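PDB 7KSF: Protease/Reverse transcriptase/ribonuclease H from Eastern chimpanzee simian foamy virus, which copies viral RNA into DNA as a reverse transcriptase with ribonuclease H activity, and carries a retroviral aspartic protease that probably processes viral polyproteins. Local coordinates for residues Leu2-Leu6 with Leu89-Gln95; Asn132-His136 with Tyr338-Leu342. The protein carries 1 engineered substitution. Residue numbers count along the deposited sequence, not the author numbering.

Interaction 1. Residues Leu2-Leu6 with Leu89-Gln95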
# COMPACT_ATOMS: atom_id res chain seq x y z
N LEU A 2 -19.12 -6.96 -20.41
CA LEU A 2 -19.24 -5.54 -20.68
C LEU A 2 -20.67 -5.12 -21.01
O LEU A 2 -20.94 -3.92 -21.12
CB LEU A 2 -18.32 -5.14 -21.84
CG LEU A 2 -16.87 -5.59 -21.70
CD1 LEU A 2 -16.15 -5.38 -23.02
CD2 LEU A 2 -16.18 -4.82 -20.58
N LEU A 3 -21.58 -6.07 -21.18
CA LEU A 3 -22.97 -5.76 -21.49
C LEU A 3 -23.80 -5.78 -20.22
O LEU A 3 -23.64 -6.67 -19.37
CB LEU A 3 -23.53 -6.75 -22.51
CG LEU A 3 -22.70 -6.88 -23.79
CD1 LEU A 3 -23.41 -7.76 -24.80
CD2 LEU A 3 -22.40 -5.50 -24.37
N GLN A 4 -24.68 -4.81 -20.09
CA GLN A 4 -25.50 -4.68 -18.90
C GLN A 4 -26.44 -5.88 -18.78
O GLN A 4 -27.13 -6.22 -19.75
CB GLN A 4 -26.30 -3.38 -18.93
CG GLN A 4 -27.06 -3.09 -17.65
CD GLN A 4 -27.57 -1.67 -17.60
OE1 GLN A 4 -27.94 -1.16 -16.54
NE2 GLN A 4 -27.60 -1.01 -18.76
N PRO A 5 -26.49 -6.54 -17.63
CA PRO A 5 -27.44 -7.64 -17.46
C PRO A 5 -28.87 -7.13 -17.47
O PRO A 5 -29.15 -5.98 -17.11
CB PRO A 5 -27.07 -8.22 -16.09
CG PRO A 5 -26.42 -7.10 -15.37
CD PRO A 5 -25.68 -6.31 -16.42
N LEU A 6 -29.77 -8.00 -17.90
CA LEU A 6 -31.16 -7.64 -18.11
C LEU A 6 -32.05 -8.43 -17.16
O LEU A 6 -31.97 -9.67 -17.13
CB LEU A 6 -31.57 -7.91 -19.56
CG LEU A 6 -30.53 -7.41 -20.57
CD1 LEU A 6 -30.66 -8.14 -21.89
CD2 LEU A 6 -30.66 -5.90 -20.76
N LEU A 89 -35.42 -5.93 -28.35
CA LEU A 89 -34.40 -5.47 -27.42
C LEU A 89 -33.03 -5.44 -28.09
O LEU A 89 -32.62 -6.41 -28.74
CB LEU A 89 -34.36 -6.37 -26.19
CG LEU A 89 -33.22 -6.15 -25.19
CD1 LEU A 89 -33.29 -4.74 -24.63
CD2 LEU A 89 -33.31 -7.18 -24.09
N THR A 90 -32.33 -4.32 -27.94
CA THR A 90 -31.01 -4.13 -28.51
C THR A 90 -29.95 -4.21 -27.42
O THR A 90 -30.24 -4.06 -26.23
CB THR A 90 -30.93 -2.78 -29.24
OG1 THR A 90 -29.58 -2.55 -29.67
CG2 THR A 90 -31.36 -1.65 -28.32
N GLN A 91 -28.72 -4.46 -27.85
CA GLN A 91 -27.60 -4.53 -26.93
C GLN A 91 -27.16 -3.13 -26.53
O GLN A 91 -27.00 -2.25 -27.39
CB GLN A 91 -26.44 -5.30 -27.56
CG GLN A 91 -25.13 -5.23 -26.79
CD GLN A 91 -24.22 -4.11 -27.27
OE1 GLN A 91 -23.61 -3.41 -26.47
NE2 GLN A 91 -24.14 -3.94 -28.58
N GLN A 92 -26.97 -2.92 -25.23
CA GLN A 92 -26.46 -1.66 -24.72
C GLN A 92 -25.34 -1.93 -23.72
O GLN A 92 -25.38 -2.92 -22.99
CB GLN A 92 -27.57 -0.84 -24.04
CG GLN A 92 -28.69 -0.41 -24.98
CD GLN A 92 -29.68 0.52 -24.32
OE1 GLN A 92 -29.49 0.95 -23.18
NE2 GLN A 92 -30.77 0.83 -25.02
N PRO A 93 -24.32 -1.07 -23.68
CA PRO A 93 -23.22 -1.28 -22.74
C PRO A 93 -23.67 -1.13 -21.30
O PRO A 93 -24.74 -0.59 -21.00
CB PRO A 93 -22.20 -0.20 -23.13
CG PRO A 93 -23.02 0.86 -23.79
CD PRO A 93 -24.12 0.13 -24.51
N LEU A 94 -22.83 -1.63 -20.39
CA LEU A 94 -23.13 -1.50 -18.97
C LEU A 94 -22.90 -0.06 -18.52
O LEU A 94 -21.92 0.58 -18.90
CB LEU A 94 -22.25 -2.45 -18.16
CG LEU A 94 -22.34 -2.32 -16.64
CD1 LEU A 94 -23.75 -2.61 -16.15
CD2 LEU A 94 -21.35 -3.25 -15.99
N GLN A 95 -23.84 0.44 -17.72
CA GLN A 95 -23.78 1.81 -17.22
C GLN A 95 -24.10 1.79 -15.73
O GLN A 95 -25.25 1.54 -15.34
CB GLN A 95 -24.76 2.72 -17.97
CG GLN A 95 -24.45 2.90 -19.45
CD GLN A 95 -23.59 4.13 -19.73
OE1 GLN A 95 -23.73 5.16 -19.07
NE2 GLN A 95 -22.70 4.02 -20.71
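Two loops of the protease part, the N-terminal one leading into strand 6-9 and the linker after strand 79-81, meet at a single beta bridge between crossing chains, with bonding of the antiparallel kind. Leu2 O accepts a 3.1 Å hydrogen bond from Leu94 N, with an N-H...O angle of 149°. Leu3 and Pro93 form the non-hydrogen-bonded pair, 4.7 Å between CA atoms, where Pro93, which has no N-H, need not donate to segment 2-6. The Leu3 side chain begins away from the other loop, yet CD2 reaches 3.2 Å from Gln91 OE1, a close van der Waals contact. On the other side of the bridged pair Gln4 N faces Gln92 O at 3.5 Å, long for a bond; the chains cross at 125° and no further bridge follows. The aliphatic stem of Gln4 packs on Leu94, CG to CD1 3.7 Å. Pro5 CD meets Leu94 CD1 at 4.2 Å, and Pro5 also rests on Leu16 and His18. Leu6, backbone-bonded to Ala17, brings CD1 3.6 Å from Leu89 CD2.

Interaction 2. Residues Asn132-His136 with Tyr338-Leu342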
# COMPACT_ATOMS: atom_id res chain seq x y z
N ASN A 132 -11.18 -2.31 -22.25
CA ASN A 132 -12.19 -3.08 -21.53
C ASN A 132 -11.63 -3.81 -20.33
O ASN A 132 -12.41 -4.31 -19.51
CB ASN A 132 -12.86 -4.08 -22.48
CG ASN A 132 -13.33 -3.43 -23.77
OD1 ASN A 132 -13.61 -2.23 -23.80
ND2 ASN A 132 -13.43 -4.22 -24.83
N LEU A 133 -10.31 -3.90 -20.20
CA LEU A 133 -9.70 -4.56 -19.06
C LEU A 133 -9.69 -3.66 -17.83
O LEU A 133 -9.93 -4.13 -16.71
CB LEU A 133 -8.28 -5.00 -19.40
CG LEU A 133 -7.53 -5.74 -18.30
CD1 LEU A 133 -8.25 -7.03 -17.96
CD2 LEU A 133 -6.10 -6.01 -18.71
N TRP A 134 -9.42 -2.37 -18.01
CA TRP A 134 -9.35 -1.45 -16.89
C TRP A 134 -10.73 -1.23 -16.29
O TRP A 134 -11.76 -1.41 -16.95
CB TRP A 134 -8.75 -0.12 -17.33
CG TRP A 134 -7.72 -0.26 -18.40
CD1 TRP A 134 -7.77 0.26 -19.66
CD2 TRP A 134 -6.48 -0.97 -18.31
NE1 TRP A 134 -6.64 -0.09 -20.37
CE2 TRP A 134 -5.83 -0.84 -19.56
CE3 TRP A 134 -5.85 -1.70 -17.30
CZ2 TRP A 134 -4.59 -1.41 -19.82
CZ3 TRP A 134 -4.62 -2.27 -17.56
CH2 TRP A 134 -4.00 -2.12 -18.81
N GLN A 135 -10.76 -0.84 -15.01
CA GLN A 135 -12.01 -0.53 -14.35
C GLN A 135 -12.43 0.88 -14.72
O GLN A 135 -11.69 1.84 -14.47
CB GLN A 135 -11.88 -0.68 -12.83
CG GLN A 135 -13.23 -0.69 -12.12
CD GLN A 135 -13.14 -0.23 -10.69
OE1 GLN A 135 -12.05 0.03 -10.17
NE2 GLN A 135 -14.29 -0.12 -10.03
N HIS A 136 -13.61 1.01 -15.31
CA HIS A 136 -14.16 2.31 -15.69
C HIS A 136 -15.17 2.84 -14.68
O HIS A 136 -15.15 4.04 -14.38
CB HIS A 136 -14.82 2.22 -17.07
CG HIS A 136 -13.89 1.79 -18.15
ND1 HIS A 136 -13.31 2.68 -19.03
CD2 HIS A 136 -13.43 0.56 -18.51
CE1 HIS A 136 -12.54 2.02 -19.88
NE2 HIS A 136 -12.59 0.74 -19.58
N TYR A 338 -11.55 -10.68 -15.88
CA TYR A 338 -11.08 -9.92 -14.73
C TYR A 338 -10.98 -8.44 -15.07
O TYR A 338 -10.94 -8.04 -16.24
CB TYR A 338 -9.73 -10.46 -14.25
CG TYR A 338 -9.82 -11.80 -13.56
CD1 TYR A 338 -10.31 -11.90 -12.27
CD2 TYR A 338 -9.41 -12.96 -14.19
CE1 TYR A 338 -10.39 -13.12 -11.62
CE2 TYR A 338 -9.48 -14.19 -13.56
CZ TYR A 338 -9.98 -14.26 -12.28
OH TYR A 338 -10.06 -15.48 -11.64
N VAL A 339 -10.95 -7.62 -14.02
CA VAL A 339 -10.97 -6.17 -14.15
C VAL A 339 -9.82 -5.60 -13.33
O VAL A 339 -9.68 -5.93 -12.15
CB VAL A 339 -12.32 -5.58 -13.69
CG1 VAL A 339 -12.25 -4.08 -13.65
CG2 VAL A 339 -13.44 -6.04 -14.60
N VAL A 340 -9.00 -4.76 -13.96
CA VAL A 340 -7.82 -4.17 -13.34
C VAL A 340 -8.14 -2.74 -12.93
O VAL A 340 -8.75 -1.98 -13.70
CB VAL A 340 -6.61 -4.21 -14.29
CG1 VAL A 340 -5.38 -3.62 -13.63
CG2 VAL A 340 -6.35 -5.62 -14.76
N SER A 341 -7.73 -2.37 -11.72
CA SER A 341 -7.90 -1.01 -11.21
C SER A 341 -6.58 -0.27 -11.38
O SER A 341 -5.58 -0.62 -10.74
CB SER A 341 -8.33 -1.02 -9.75
OG SER A 341 -8.28 0.28 -9.19
N LEU A 342 -6.57 0.74 -12.24
CA LEU A 342 -5.37 1.56 -12.43
C LEU A 342 -5.22 2.63 -11.36
O LEU A 342 -4.29 3.44 -11.43
CB LEU A 342 -5.40 2.21 -13.81
CG LEU A 342 -5.45 1.20 -14.96
CD1 LEU A 342 -5.59 1.90 -16.29
CD2 LEU A 342 -4.22 0.31 -14.94
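The short strand 340-341, at the margin of the antiparallel palm sheet of the reverse transcriptase, makes a single parallel beta bridge with the loop that follows helix 117-129. Trp134 and Val340 are the bridged pair, their CA atoms 4.7 Å apart. Both backbone polar groups of Val340 are satisfied here. Val340 N donates to Leu133 O at 3.0 Å and nearly linearly (170°), while Val340 O accepts from Gln135 N at 2.7 Å with a more bent angle of 134°. Each acceptor also receives a CA-H...O contact: Val339 CA lies 3.4 Å from Leu133 O, and Trp134 CA 3.3 Å from Val340 O. The flanking residues, Val339 and Ser341, instead bond through their backbones to Ala250 and Asp248 around strand 243-249, so the short strand is held along both edges.

Two polar ends bond outside the segments: Trp134 NE1 to Phe127 O, at the preceding helix, and Tyr338 OH to Asp294 OD1 on helix 287-299. Gln135 NE2 makes a weak bond to nearby Trp137 O.

Apolar contacts fill the rest. Leu133 CG meets Val340 CG2 at 3.7 Å, and Gln135 CB approaches Val339 CG1 to 3.5 Å. The Trp134 indole, edge-to-face with Phe330 of helix 319-336, also packs against Leu342, Trp134 CE3 to Leu342 CD2 3.5 Å. That leucine makes a CH-pi contact: its CD1 is 4.0 Å from the centroid of the Trp134 five-membered ring, 30° off the ring normal.

In the fold
Both contacts rest on a single beta bridge. Interaction 1 is a lone bridge between two loops that cross at 125°, and lies at the surface, its centre about 34 Å from the chain's centre, with no buried residue among those touching; interaction 2 is parallel, about 19 Å from that centre, and six of its eight touching residues are buried. Summed buried areas are similar, 425 and 397 Å². The first has one backbone hydrogen bond and leucine and glutamine packing, whereas two bonds and an aromatic CH-pi contact mark the second. Interaction 1 stays within the protease part, while interaction 2 ties a later loop to the palm. They adjoin where Leu2 CD1 packs 3.5 Å from Asn132 ND2.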